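Local coordinates for charybdin (Charybdis maritima, PDB 2B7U), which is a plant ribosome-inactivating protein, a single chain whose fold joins a mixed beta-sheet to a largely helical body and a smaller C-terminal part, at residues Lys90-Arg96 with Glu109-Pro115; Thr37-His41 with Ile209-Asn213; Gln126-Asp130 with Lys189-Gln195. All blocks are in the same frame, centred on the assembly; numbering follows the deposited sequence.

Contact 1 of 3, residues Lys90-Arg96 with Glu109-Pro115; sequences KWLELER and ELLEFGP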
loop_
_atom_site.group_PDB
_atom_site.type_symbol
_atom_site.label_atom_id
_atom_site.label_comp_id
_atom_site.label_asym_id
_atom_site.label_seq_id
_atom_site.Cartn_x
_atom_site.Cartn_y
_atom_site.Cartn_z
ATOM N N LYS A 90 -17.404 14.075 3.913
ATOM C CA LYS A 90 -17.754 12.919 4.728
ATOM C C LYS A 90 -16.634 11.892 4.625
ATOM O O LYS A 90 -16.191 11.593 3.527
ATOM C CB LYS A 90 -19.051 12.298 4.233
ATOM C CG LYS A 90 -19.422 10.971 4.850
ATOM C CD LYS A 90 -20.669 10.421 4.199
ATOM C CE LYS A 90 -21.253 9.265 4.959
ATOM N NZ LYS A 90 -20.741 7.982 4.450
ATOM N N TRP A 91 -16.189 11.385 5.775
ATOM C CA TRP A 91 -15.195 10.312 5.853
ATOM C C TRP A 91 -15.854 8.950 5.938
ATOM O O TRP A 91 -16.799 8.760 6.713
ATOM C CB TRP A 91 -14.297 10.504 7.073
ATOM C CG TRP A 91 -13.268 11.533 6.846
ATOM C CD1 TRP A 91 -13.316 12.838 7.221
ATOM C CD2 TRP A 91 -12.007 11.353 6.183
ATOM N NE1 TRP A 91 -12.168 13.481 6.838
ATOM C CE2 TRP A 91 -11.347 12.600 6.192
ATOM C CE3 TRP A 91 -11.371 10.265 5.581
ATOM C CZ2 TRP A 91 -10.066 12.777 5.628
ATOM C CZ3 TRP A 91 -10.117 10.451 5.008
ATOM C CH2 TRP A 91 -9.481 11.702 5.031
ATOM N N LEU A 92 -15.366 8.032 5.111
ATOM C CA LEU A 92 -15.740 6.628 5.142
ATOM C C LEU A 92 -14.537 5.864 5.639
ATOM O O LEU A 92 -13.422 6.157 5.227
ATOM C CB LEU A 92 -16.071 6.119 3.746
ATOM C CG LEU A 92 -17.366 6.552 3.065
ATOM C CD1 LEU A 92 -18.543 6.178 3.939
ATOM C CD2 LEU A 92 -17.347 8.017 2.721
ATOM N N GLU A 93 -14.765 4.869 6.490
ATOM C CA GLU A 93 -13.693 4.116 7.099
ATOM C C GLU A 93 -13.884 2.612 6.911
ATOM O O GLU A 93 -14.983 2.093 7.120
ATOM C CB GLU A 93 -13.627 4.479 8.600
ATOM C CG GLU A 93 -12.622 3.699 9.386
ATOM C CD GLU A 93 -12.423 4.196 10.803
ATOM O OE1 GLU A 93 -11.811 3.423 11.587
ATOM O OE2 GLU A 93 -12.853 5.325 11.131
ATOM N N LEU A 94 -12.804 1.923 6.555
ATOM C CA LEU A 94 -12.810 0.483 6.336
ATOM C C LEU A 94 -12.772 -0.236 7.673
ATOM O O LEU A 94 -12.134 0.216 8.616
ATOM C CB LEU A 94 -11.612 0.056 5.474
ATOM C CG LEU A 94 -11.749 0.435 3.989
ATOM C CD1 LEU A 94 -11.418 1.892 3.722
ATOM C CD2 LEU A 94 -10.850 -0.445 3.106
ATOM N N GLU A 95 -13.483 -1.346 7.753
ATOM C CA GLU A 95 -13.497 -2.178 8.952
ATOM C C GLU A 95 -12.112 -2.710 9.308
ATOM O O GLU A 95 -11.248 -2.755 8.465
ATOM C CB GLU A 95 -14.444 -3.366 8.731
ATOM C CG GLU A 95 -15.915 -2.994 8.682
ATOM C CD GLU A 95 -16.786 -4.127 8.146
ATOM O OE1 GLU A 95 -18.024 -4.069 8.299
ATOM O OE2 GLU A 95 -16.243 -5.071 7.550
ATOM N N ARG A 96 -11.976 -3.162 10.562
ATOM C CA ARG A 96 -10.763 -3.743 11.201
ATOM C C ARG A 96 -10.349 -2.796 12.325
ATOM O O ARG A 96 -11.033 -2.753 13.337
ATOM C CB ARG A 96 -9.629 -4.039 10.229
ATOM C CG ARG A 96 -10.002 -5.046 9.140
ATOM C CD ARG A 96 -10.071 -6.478 9.619
ATOM N NE ARG A 96 -9.005 -7.257 9.004
ATOM C CZ ARG A 96 -8.891 -7.480 7.693
ATOM N NH1 ARG A 96 -9.755 -6.970 6.827
ATOM N NH2 ARG A 96 -7.872 -8.201 7.247
ATOM N N GLU A 109 -18.152 7.177 8.810
ATOM C CA GLU A 109 -19.157 6.147 8.612
ATOM C C GLU A 109 -18.411 4.878 8.207
ATOM O O GLU A 109 -17.579 4.931 7.325
ATOM C CB GLU A 109 -20.109 6.613 7.508
ATOM C CG GLU A 109 -21.095 5.574 6.996
ATOM C CD GLU A 109 -22.187 6.208 6.157
ATOM O OE1 GLU A 109 -22.312 5.863 4.964
ATOM O OE2 GLU A 109 -22.904 7.092 6.677
ATOM N N LEU A 110 -18.653 3.762 8.881
ATOM C CA LEU A 110 -17.974 2.534 8.552
ATOM C C LEU A 110 -18.550 1.912 7.304
ATOM O O LEU A 110 -19.779 1.780 7.169
ATOM C CB LEU A 110 -18.060 1.522 9.692
ATOM C CG LEU A 110 -17.275 1.910 10.935
ATOM C CD1 LEU A 110 -17.858 1.178 12.158
ATOM C CD2 LEU A 110 -15.791 1.654 10.756
ATOM N N LEU A 111 -17.654 1.502 6.422
ATOM C CA LEU A 111 -17.970 0.734 5.221
ATOM C C LEU A 111 -18.238 -0.717 5.612
ATOM O O LEU A 111 -17.876 -1.163 6.717
ATOM C CB LEU A 111 -16.789 0.777 4.251
ATOM C CG LEU A 111 -16.448 2.179 3.746
ATOM C CD1 LEU A 111 -15.055 2.225 3.142
ATOM C CD2 LEU A 111 -17.502 2.621 2.729
ATOM N N GLU A 112 -18.847 -1.458 4.691
ATOM C CA GLU A 112 -19.209 -2.855 4.926
ATOM C C GLU A 112 -18.078 -3.807 4.584
ATOM O O GLU A 112 -18.303 -4.989 4.349
ATOM C CB GLU A 112 -20.452 -3.215 4.101
ATOM C CG GLU A 112 -21.648 -2.356 4.466
ATOM C CD GLU A 112 -22.909 -2.715 3.687
ATOM O OE1 GLU A 112 -23.794 -1.831 3.553
ATOM O OE2 GLU A 112 -23.041 -3.887 3.250
ATOM N N PHE A 113 -16.847 -3.313 4.567
ATOM C CA PHE A 113 -15.704 -4.132 4.243
ATOM C C PHE A 113 -14.436 -3.582 4.856
ATOM O O PHE A 113 -14.367 -2.412 5.205
ATOM C CB PHE A 113 -15.552 -4.278 2.711
ATOM C CG PHE A 113 -15.567 -2.961 1.946
ATOM C CD1 PHE A 113 -14.394 -2.267 1.707
ATOM C CD2 PHE A 113 -16.757 -2.434 1.469
ATOM C CE1 PHE A 113 -14.413 -1.053 0.983
ATOM C CE2 PHE A 113 -16.792 -1.222 0.762
ATOM C CZ PHE A 113 -15.613 -0.542 0.517
ATOM N N GLY A 114 -13.477 -4.477 5.028
ATOM C CA GLY A 114 -12.136 -4.145 5.465
ATOM C C GLY A 114 -11.212 -3.989 4.281
ATOM O O GLY A 114 -11.639 -4.140 3.148
ATOM N N PRO A 115 -9.929 -3.669 4.543
ATOM C CA PRO A 115 -8.907 -3.422 3.538
ATOM C C PRO A 115 -8.291 -4.661 2.879
ATOM O O PRO A 115 -7.519 -4.529 1.915
ATOM C CB PRO A 115 -7.844 -2.650 4.336
ATOM C CG PRO A 115 -7.941 -3.186 5.701
ATOM C CD PRO A 115 -9.403 -3.461 5.909
HETATM O O HOH W 1 -19.138 -6.208 7.284
#
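The ring of Phe113 receives Leu94 obliquely, with Leu94 CD2 4.2 Å from Phe113 CE1, while one of its faces carries CB of Leu111, set toward the rim. The guanidinium of Arg96, a residue with two conformers, has Gly114 CA at its edge, near its plane, and Pro115 CD oblique to it. Phe113 CB points away from the 90-96 segment; a chi1 of 51°, which lodges CG between the backbone N and the carbonyl carbon, swings the ring back toward it. Leu94 CD1 meets Leu111 CD1 at 3.7 Å, and Leu94 CD2 lies against the backbone of Pro115. Leu111 sends its other methyl to Leu92, the two side chains crossing at about a right angle. Arg154, from helix 151-170, touches both of these leucines. On the other side of the sheet Glu93 and Leu110 run side by side, and the Glu93 carboxylate is held beyond the pair by Ser108 OG and the backbone N atoms of Leu104 and Ile105. A salt bridge is modelled between Lys90 and Glu109, but crowding round Lys90 NZ leaves its detail doubtful.

Backbone bonds set the register. Glu109 N donates to Trp91 O at 3.0 Å, and Glu109 O takes Glu93 N at 2.9 Å; Leu111 N follows with Glu93 O at 2.8 Å. Continued pairing would bring Glu95 N to Leu111 O, but the acceptor moves on by two residues, to Phe113 O, as the second chain leaves the strand. One residue bonding to both neighbours of its partner is the signature of parallel pairing. Here it adds strand 109-110 to the edge of the mixed sheet of the ribosome-inactivating fold, beside 91-93, which pairs antiparallel with 80-84.

Contact 2 of 3, residues Thr37-His41 with Ile209-Asn213; sequences TWYLH and ILKSN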
loop_
_atom_site.group_PDB
_atom_site.type_symbol
_atom_site.label_atom_id
_atom_site.label_comp_id
_atom_site.label_asym_id
_atom_site.label_seq_id
_atom_site.Cartn_x
_atom_site.Cartn_y
_atom_site.Cartn_z
ATOM N N THR A 37 11.616 5.718 8.369
ATOM C CA THR A 37 12.214 6.103 9.661
ATOM C C THR A 37 13.707 5.915 9.670
ATOM O O THR A 37 14.425 6.747 10.187
ATOM C CB THR A 37 11.627 5.322 10.860
ATOM O OG1 THR A 37 12.133 3.965 10.861
ATOM C CG2 THR A 37 10.178 5.387 10.830
ATOM N N TRP A 38 14.175 4.811 9.105
ATOM C CA TRP A 38 15.584 4.490 8.983
ATOM C C TRP A 38 15.729 3.651 7.740
ATOM O O TRP A 38 14.758 3.479 7.008
ATOM C CB TRP A 38 16.114 3.730 10.166
ATOM C CG TRP A 38 15.456 2.350 10.422
ATOM C CD1 TRP A 38 14.181 2.144 10.855
ATOM C CD2 TRP A 38 16.067 1.035 10.335
ATOM N NE1 TRP A 38 13.941 0.794 11.011
ATOM C CE2 TRP A 38 15.081 0.093 10.694
ATOM C CE3 TRP A 38 17.337 0.561 9.958
ATOM C CZ2 TRP A 38 15.342 -1.300 10.716
ATOM C CZ3 TRP A 38 17.573 -0.812 9.947
ATOM C CH2 TRP A 38 16.590 -1.720 10.361
ATOM N N TYR A 39 16.981 3.256 7.456
ATOM C CA TYR A 39 17.311 2.630 6.177
ATOM C C TYR A 39 18.165 1.393 6.373
ATOM O O TYR A 39 19.059 1.342 7.219
ATOM C CB TYR A 39 18.031 3.625 5.246
ATOM C CG TYR A 39 17.149 4.713 4.755
ATOM C CD1 TYR A 39 16.936 5.883 5.513
ATOM C CD2 TYR A 39 16.543 4.629 3.506
ATOM C CE1 TYR A 39 16.112 6.903 5.048
ATOM C CE2 TYR A 39 15.717 5.644 3.034
ATOM C CZ TYR A 39 15.501 6.780 3.814
ATOM O OH TYR A 39 14.686 7.776 3.332
ATOM N N LEU A 40 17.892 0.383 5.555
ATOM C CA LEU A 40 18.643 -0.817 5.507
ATOM C C LEU A 40 19.184 -1.022 4.080
ATOM O O LEU A 40 18.407 -1.231 3.174
ATOM C CB LEU A 40 17.746 -1.988 5.904
ATOM C CG LEU A 40 18.475 -3.320 5.812
ATOM C CD1 LEU A 40 19.695 -3.349 6.671
ATOM C CD2 LEU A 40 17.570 -4.519 6.144
ATOM N N HIS A 41 20.476 -0.889 3.860
ATOM C CA HIS A 41 21.075 -1.042 2.528
ATOM C C HIS A 41 20.367 -0.183 1.496
ATOM O O HIS A 41 20.114 -0.621 0.363
ATOM C CB HIS A 41 21.127 -2.502 2.106
ATOM C CG HIS A 41 21.887 -3.335 3.074
ATOM N ND1 HIS A 41 21.419 -4.527 3.590
ATOM C CD2 HIS A 41 23.050 -3.082 3.703
ATOM C CE1 HIS A 41 22.302 -4.996 4.457
ATOM N NE2 HIS A 41 23.296 -4.133 4.548
ATOM N N ILE A 209 13.818 -10.290 6.302
ATOM C CA ILE A 209 14.913 -9.340 6.017
ATOM C C ILE A 209 15.396 -8.678 7.305
ATOM O O ILE A 209 16.601 -8.691 7.588
ATOM C CB ILE A 209 14.468 -8.298 4.997
ATOM C CG1 ILE A 209 14.282 -8.986 3.630
ATOM C CG2 ILE A 209 15.478 -7.151 4.882
ATOM C CD1 ILE A 209 13.427 -8.187 2.713
ATOM N N LEU A 210 14.488 -8.138 8.113
ATOM C CA LEU A 210 14.916 -7.465 9.337
ATOM C C LEU A 210 15.423 -8.465 10.379
ATOM O O LEU A 210 16.359 -8.172 11.105
ATOM C CB LEU A 210 13.797 -6.628 9.920
ATOM C CG LEU A 210 13.391 -5.443 9.070
ATOM C CD1 LEU A 210 12.411 -4.589 9.835
ATOM C CD2 LEU A 210 14.605 -4.611 8.652
ATOM N N LYS A 211 14.814 -9.643 10.458
ATOM C CA LYS A 211 15.302 -10.634 11.425
ATOM C C LYS A 211 16.686 -11.114 11.000
ATOM O O LYS A 211 17.566 -11.345 11.868
ATOM C CB LYS A 211 14.282 -11.776 11.635
ATOM C CG LYS A 211 14.473 -12.498 12.954
ATOM C CD LYS A 211 13.988 -11.733 14.144
ATOM C CE LYS A 211 14.183 -12.552 15.415
ATOM N NZ LYS A 211 13.765 -11.813 16.617
ATOM N N SER A 212 16.932 -11.274 9.695
ATOM C CA SER A 212 18.260 -11.636 9.201
ATOM C C SER A 212 19.301 -10.582 9.599
ATOM O O SER A 212 20.421 -10.933 10.001
ATOM C CB SER A 212 18.269 -11.818 7.689
ATOM O OG SER A 212 17.588 -13.012 7.358
ATOM N N ASN A 213 18.949 -9.306 9.502
ATOM C CA ASN A 213 19.881 -8.221 9.834
ATOM C C ASN A 213 20.168 -8.152 11.327
ATOM O O ASN A 213 21.262 -7.781 11.727
ATOM C CB ASN A 213 19.319 -6.888 9.334
ATOM C CG ASN A 213 20.345 -5.739 9.347
ATOM O OD1 ASN A 213 21.365 -5.804 8.689
ATOM N ND2 ASN A 213 20.015 -4.664 10.036
#
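Leu40 reaches helix 209-213 because its chi1 of 177° turns CG away from the backbone N and carries both methyls toward the helix. They divide the work. CD2 goes to the aliphatic side of the helix, 3.6 Å from Ile209 CG2 and 3.9 Å from Leu210 CD2, while CD1 meets the side-chain amide of Asn213. CG, OD1 and ND2 of Asn213 all lie 3.6 Å from Leu40 CD1, so the methyl addresses the amide as a whole rather than either polar atom. A second torsion matters two residues earlier: with chi1 at 62°, Trp38 has CG between the backbone N and the carbonyl carbon, which sends the six-membered ring to Leu210, Trp38 CH2 lying 3.9 Å from Leu210 CD2. That single leucine methyl is thus shared by Trp38 and Leu40, both of which slide past Leu210 in the opposite direction.

The contact is a matter of side-chain packing; strand and helix exchange no hydrogen bonds. Their short axes stand 11.3 Å apart at 81°, nearly perpendicular, and this leaves room for one layer of interdigitating side chains. Leu40 CD1 also covers one face of the His41 imidazole toward its rim, at the more exposed end.

Neighbouring elements add to the layer. Strand 43-45, the antiparallel partner of 38-40, contributes Val45, which touches Trp38, Leu40 and Leu210, and helix 233-237 brings Leu237 against Leu40, His41 and Ile209, so that the small hairpin packs onto helix 202-214 and the C-terminal part together.

Contact 3 of 3, residues Gln126-Asp130 with Lys189-Gln195; sequences QDILD and KLPQWMQ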
loop_
_atom_site.group_PDB
_atom_site.type_symbol
_atom_site.label_atom_id
_atom_site.label_comp_id
_atom_site.label_asym_id
_atom_site.label_seq_id
_atom_site.Cartn_x
_atom_site.Cartn_y
_atom_site.Cartn_z
ATOM N N GLN A 126 -15.653 -8.330 -7.982
ATOM C CA GLN A 126 -14.692 -8.360 -9.082
ATOM C C GLN A 126 -13.325 -8.718 -8.522
ATOM O O GLN A 126 -12.953 -8.221 -7.464
ATOM C CB GLN A 126 -14.622 -6.999 -9.774
ATOM C CG GLN A 126 -13.705 -6.989 -11.003
ATOM C CD GLN A 126 -13.918 -5.791 -11.916
ATOM O OE1 GLN A 126 -14.613 -4.836 -11.572
ATOM N NE2 GLN A 126 -13.318 -5.840 -13.097
ATOM N N ASP A 127 -12.599 -9.570 -9.249
ATOM C CA ASP A 127 -11.281 -10.056 -8.823
ATOM C C ASP A 127 -10.183 -9.004 -9.017
ATOM O O ASP A 127 -10.217 -8.227 -9.980
ATOM C CB ASP A 127 -10.917 -11.321 -9.602
ATOM C CG ASP A 127 -11.889 -12.470 -9.349
ATOM O OD1 ASP A 127 -12.197 -13.217 -10.316
ATOM O OD2 ASP A 127 -12.343 -12.626 -8.183
ATOM N N ILE A 128 -9.211 -8.986 -8.105
ATOM C CA ILE A 128 -8.089 -8.041 -8.186
ATOM C C ILE A 128 -7.384 -8.152 -9.540
ATOM O O ILE A 128 -7.004 -7.142 -10.132
ATOM C CB ILE A 128 -7.080 -8.229 -7.000
ATOM C CG1 ILE A 128 -7.421 -7.286 -5.845
ATOM C CG2 ILE A 128 -5.636 -7.910 -7.388
ATOM C CD1 ILE A 128 -8.788 -7.434 -5.325
ATOM N N LEU A 129 -7.243 -9.374 -10.037
ATOM C CA LEU A 129 -6.553 -9.614 -11.295
ATOM C C LEU A 129 -7.368 -9.240 -12.534
ATOM O O LEU A 129 -6.820 -9.246 -13.637
ATOM C CB LEU A 129 -6.098 -11.078 -11.380
ATOM C CG LEU A 129 -5.070 -11.508 -10.326
ATOM C CD1 LEU A 129 -4.665 -12.965 -10.529
ATOM C CD2 LEU A 129 -3.818 -10.617 -10.317
ATOM N N ASP A 130 -8.650 -8.902 -12.363
ATOM C CA ASP A 130 -9.526 -8.588 -13.494
ATOM C C ASP A 130 -9.818 -7.093 -13.576
ATOM O O ASP A 130 -10.651 -6.650 -14.379
ATOM C CB ASP A 130 -10.829 -9.391 -13.390
ATOM C CG ASP A 130 -10.638 -10.875 -13.725
ATOM O OD1 ASP A 130 -9.711 -11.227 -14.498
ATOM O OD2 ASP A 130 -11.433 -11.706 -13.220
ATOM N N LYS A 189 -3.159 -5.119 -16.665
ATOM C CA LYS A 189 -3.429 -6.078 -15.591
ATOM C C LYS A 189 -2.200 -6.267 -14.716
ATOM O O LYS A 189 -1.069 -6.023 -15.149
ATOM C CB LYS A 189 -3.873 -7.444 -16.138
ATOM C CG LYS A 189 -2.759 -8.316 -16.730
ATOM C CD LYS A 189 -3.131 -9.796 -16.691
ATOM C CE LYS A 189 -2.090 -10.671 -17.382
ATOM N NZ LYS A 189 -0.747 -10.625 -16.742
ATOM N N LEU A 190 -2.431 -6.713 -13.490
ATOM C CA LEU A 190 -1.348 -7.070 -12.586
ATOM C C LEU A 190 -0.975 -8.525 -12.853
ATOM O O LEU A 190 -1.846 -9.378 -12.783
ATOM C CB LEU A 190 -1.841 -6.920 -11.154
ATOM C CG LEU A 190 -0.883 -7.299 -10.025
ATOM C CD1 LEU A 190 0.124 -6.191 -9.771
ATOM C CD2 LEU A 190 -1.672 -7.598 -8.776
ATOM N N PRO A 191 0.306 -8.818 -13.164
ATOM C CA PRO A 191 0.720 -10.210 -13.326
ATOM C C PRO A 191 0.460 -11.024 -12.062
ATOM O O PRO A 191 0.656 -10.522 -10.970
ATOM C CB PRO A 191 2.220 -10.102 -13.606
ATOM C CG PRO A 191 2.396 -8.727 -14.155
ATOM C CD PRO A 191 1.424 -7.893 -13.428
ATOM N N GLN A 192 0.028 -12.272 -12.216
ATOM C CA GLN A 192 -0.330 -13.102 -11.066
ATOM C C GLN A 192 0.848 -13.280 -10.105
ATOM O O GLN A 192 0.656 -13.338 -8.888
ATOM C CB GLN A 192 -0.873 -14.472 -11.518
ATOM C CG GLN A 192 -1.567 -15.243 -10.386
ATOM C CD GLN A 192 -2.438 -16.391 -10.890
ATOM O OE1 GLN A 192 -3.455 -16.735 -10.271
ATOM N NE2 GLN A 192 -2.037 -16.993 -12.000
ATOM N N TRP A 193 2.071 -13.353 -10.625
ATOM C CA TRP A 193 3.222 -13.550 -9.747
ATOM C C TRP A 193 3.416 -12.367 -8.796
ATOM O O TRP A 193 3.862 -12.526 -7.649
ATOM C CB TRP A 193 4.485 -13.847 -10.545
ATOM C CG TRP A 193 5.177 -12.708 -11.230
ATOM C CD1 TRP A 193 4.995 -12.290 -12.527
ATOM C CD2 TRP A 193 6.191 -11.873 -10.678
ATOM N NE1 TRP A 193 5.841 -11.240 -12.798
ATOM C CE2 TRP A 193 6.590 -10.969 -11.683
ATOM C CE3 TRP A 193 6.807 -11.798 -9.429
ATOM C CZ2 TRP A 193 7.573 -10.008 -11.467
ATOM C CZ3 TRP A 193 7.789 -10.849 -9.231
ATOM C CH2 TRP A 193 8.155 -9.968 -10.240
ATOM N N MET A 194 3.096 -11.169 -9.280
ATOM C CA MET A 194 3.165 -9.968 -8.441
ATOM C C MET A 194 2.091 -9.994 -7.354
ATOM O O MET A 194 2.331 -9.553 -6.229
ATOM C CB MET A 194 3.068 -8.704 -9.292
ATOM C CG MET A 194 4.254 -8.525 -10.171
ATOM S SD MET A 194 4.223 -6.996 -11.120
ATOM C CE MET A 194 5.679 -7.273 -12.136
ATOM N N GLN A 195 0.905 -10.500 -7.654
ATOM C CA GLN A 195 -0.087 -10.720 -6.592
ATOM C C GLN A 195 0.362 -11.787 -5.578
ATOM O O GLN A 195 0.411 -11.575 -4.347
ATOM C CB GLN A 195 -1.421 -11.133 -7.207
ATOM C CG GLN A 195 -2.493 -11.359 -6.155
ATOM C CD GLN A 195 -3.715 -12.014 -6.722
ATOM O OE1 GLN A 195 -3.639 -13.095 -7.308
ATOM N NE2 GLN A 195 -4.851 -11.377 -6.555
HETATM O O HOH W 2 -5.191 -6.854 -13.096
HETATM O O HOH W 3 -7.266 -11.916 -7.667
#
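Leu129 meets Leu190, Gln192 and Gln195, and it is the largest single contributor to the tight part of this contact. Its chi1 of -64° puts CG opposite the carbonyl carbon, which lets a side chain whose CB points neither toward nor away from the other segment finish against it. Each methyl then has its own seat. CD2 presses on the carbonyl of Leu190, 3.4 Å from Leu190 O, and meets Leu190 CD2 at 4.0 Å. CD1 lies 3.4 Å from Gln195 OE1 and 3.8 Å from Gln192 CG; the Leu129 and Gln192 side chains cross at about a right angle. Gln195, also extended, crosses Leu129 at a slant, with NE2 near Ile128 CG2. Deeper in, Ile128 joins Leu190, and both touch Gln163 of helix 151-170.

The polar margin is looser and relies on water. One water accepts from Leu190 N at 2.8 Å and donates weakly to Leu129 O, a bond made less certain by competing acceptors. Another accepts from Gln195 NE2 at 2.7 Å and only weakly, at 3.5 Å, from Leu129 N. Backbone and side-chain polar groups of the two segments are therefore linked through solvent, not directly, while Gln192 offers its CH2 groups to Leu129 and remains exposed.

The contact sets a short 3-10 turn, marked by the bond from Asp130 N to Asp127 O, against the start of a helix. Pro191 occupies the N-cap position there and leads into helix 192-199. This is plain structural packing: the loop between helices 117-124 and 135-147 rests, through Ile128 and Leu129, on Leu190 and the first turn of helix 192-199.

Overall arrangement
Each of the three contacts mixes buried and exposed residues, yet their chemistry follows their place in the fold. Contact 1 is the largest and the most regular, built on backbone hydrogen bonds at the edge of the mixed sheet. Contact 2 lies on the opposite side of the chain's centre, about 32 Å away between centres, and joins a hairpin strand to a helix by apolar side chains. Contact 3 sets a loop against a helix start by apolar contacts centred on a leucine, with glutamine side chains beside it and water bridging the polar margin. Helix 151-170 touches contacts 1 and 3, whereas contacts 2 and 3 use successive helices, 202-214 and 192-199, and nowhere touch.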